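Local coordinates for protein glutathione S-transferase (Burkholderia glumae, PDB 4ISD) that binds glutathione and probably catalyses its conjugation to electrophilic substrates, as other glutathione transferases do, at residues A24-K29 with R201-Q206. Sequence-based numbering, arbitrary orientation.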
# COMPACT_ATOMS: atom_id res chain seq x y z
N ALA A 24 5.91 -10.52 -5.45
CA ALA A 24 6.90 -9.85 -6.28
C ALA A 24 7.50 -10.83 -7.29
O ALA A 24 7.70 -10.50 -8.46
CB ALA A 24 8.01 -9.20 -5.43
N PHE A 25 7.79 -12.03 -6.80
CA PHE A 25 8.29 -13.09 -7.64
C PHE A 25 7.31 -13.31 -8.79
O PHE A 25 7.72 -13.54 -9.94
CB PHE A 25 8.47 -14.37 -6.82
CG PHE A 25 8.96 -15.56 -7.62
CD1 PHE A 25 8.09 -16.25 -8.47
CD2 PHE A 25 10.27 -16.01 -7.50
CE1 PHE A 25 8.53 -17.36 -9.21
CE2 PHE A 25 10.71 -17.11 -8.22
CZ PHE A 25 9.84 -17.79 -9.09
N VAL A 26 6.01 -13.25 -8.50
CA VAL A 26 5.02 -13.55 -9.54
C VAL A 26 5.02 -12.47 -10.61
O VAL A 26 4.86 -12.76 -11.80
CB VAL A 26 3.60 -13.81 -8.97
CG1 VAL A 26 2.55 -13.68 -10.06
CG2 VAL A 26 3.54 -15.20 -8.31
N VAL A 27 5.24 -11.22 -10.19
CA VAL A 27 5.28 -10.11 -11.15
C VAL A 27 6.41 -10.31 -12.17
O VAL A 27 6.19 -10.22 -13.38
CB VAL A 27 5.40 -8.75 -10.45
CG1 VAL A 27 5.53 -7.63 -11.46
CG2 VAL A 27 4.20 -8.52 -9.58
N LEU A 28 7.60 -10.59 -11.66
CA LEU A 28 8.78 -10.79 -12.50
C LEU A 28 8.52 -11.93 -13.48
O LEU A 28 8.78 -11.81 -14.68
CB LEU A 28 10.01 -11.11 -11.65
CG LEU A 28 10.57 -9.97 -10.79
CD1 LEU A 28 11.34 -10.50 -9.59
CD2 LEU A 28 11.46 -9.06 -11.64
N LYS A 29 7.99 -13.03 -12.96
CA LYS A 29 7.78 -14.20 -13.79
C LYS A 29 6.73 -13.96 -14.86
O LYS A 29 6.92 -14.38 -16.00
CB LYS A 29 7.46 -15.41 -12.93
CG LYS A 29 8.70 -16.18 -12.53
CD LYS A 29 9.21 -16.99 -13.71
CE LYS A 29 10.44 -17.80 -13.36
NZ LYS A 29 11.55 -16.93 -12.87
N ARG A 201 -1.42 -20.99 -11.75
CA ARG A 201 -0.66 -20.23 -12.75
C ARG A 201 0.79 -20.71 -12.78
O ARG A 201 1.36 -21.00 -11.74
CB ARG A 201 -0.75 -18.72 -12.46
CG ARG A 201 -2.18 -18.17 -12.59
CD ARG A 201 -2.24 -16.67 -12.56
NE ARG A 201 -1.48 -16.07 -13.64
CZ ARG A 201 -1.99 -15.73 -14.82
NH1 ARG A 201 -3.27 -15.94 -15.09
NH2 ARG A 201 -1.21 -15.18 -15.74
N PRO A 202 1.36 -20.87 -13.98
CA PRO A 202 2.76 -21.28 -14.04
C PRO A 202 3.68 -20.38 -13.21
O PRO A 202 4.66 -20.89 -12.66
CB PRO A 202 3.09 -21.19 -15.53
CG PRO A 202 1.80 -21.43 -16.20
CD PRO A 202 0.71 -20.93 -15.31
N SER A 203 3.38 -19.08 -13.09
CA SER A 203 4.24 -18.17 -12.30
C SER A 203 4.27 -18.52 -10.81
O SER A 203 5.35 -18.61 -10.21
CB SER A 203 3.89 -16.69 -12.50
OG SER A 203 2.59 -16.40 -12.02
N VAL A 204 3.09 -18.69 -10.21
CA VAL A 204 3.01 -19.16 -8.83
C VAL A 204 3.68 -20.53 -8.67
O VAL A 204 4.45 -20.75 -7.74
CB VAL A 204 1.56 -19.25 -8.31
CG1 VAL A 204 1.53 -20.00 -6.98
CG2 VAL A 204 0.92 -17.86 -8.18
N GLN A 205 3.39 -21.45 -9.60
CA GLN A 205 3.95 -22.80 -9.53
C GLN A 205 5.47 -22.76 -9.56
O GLN A 205 6.13 -23.58 -8.93
CB GLN A 205 3.44 -23.69 -10.67
CG GLN A 205 2.02 -24.22 -10.46
CD GLN A 205 1.86 -24.95 -9.13
OE1 GLN A 205 2.47 -26.00 -8.90
NE2 GLN A 205 1.04 -24.38 -8.23
N GLN A 206 6.01 -21.81 -10.30
CA GLN A 206 7.45 -21.63 -10.35
C GLN A 206 7.93 -21.34 -8.94
O GLN A 206 9.02 -21.81 -8.55
CB GLN A 206 7.82 -20.48 -11.28
CG GLN A 206 7.88 -20.85 -12.74
CD GLN A 206 8.97 -21.84 -13.01
OE1 GLN A 206 9.98 -21.86 -12.31
NE2 GLN A 206 8.77 -22.69 -14.01
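Phe25 holds CG anti to its backbone N (chi1 178°), which carries the ring across to helix 202-212. There the ring edge meets both backbone and side chain: CE1 of Phe25 lies 3.6 Å from the carbonyl O of Ser203 and 3.8 Å from CB of Gln206, both near the ring plane. Ser203 has OG between its backbone N and carbonyl carbon (chi1 64°). This turns the hydroxyl onto Val26, and Ser203 OG lies 3.4 Å from CG1 of Val26. The same OG hydrogen-bonds Glu30, just beyond 24-29, which also forms a salt bridge with Arg201. The axes of 24-29 and 202-206 come within 8.8 Å, with their N-to-C directions 127° apart. In the glutathione transferase fold this joins the first helix of the thioredoxin-like N-terminal domain to helix 202-212 of the all-helical domain, the last helix modelled in the chain. No hydrogen bond links the two segments directly. Val26 CG2 packs on Val204 CG2 at 3.7 Å, and both valines also touch Thr171 of helix 168-177. CB of Lys29 rests on CB of Ser203. The bent chain of Lys29 then crosses Gln206 at about a right angle, with CE of Lys29 4.0 Å from CG of Gln206. Phe35 and Trp207 make edge-to-face contacts with the Phe25 ring.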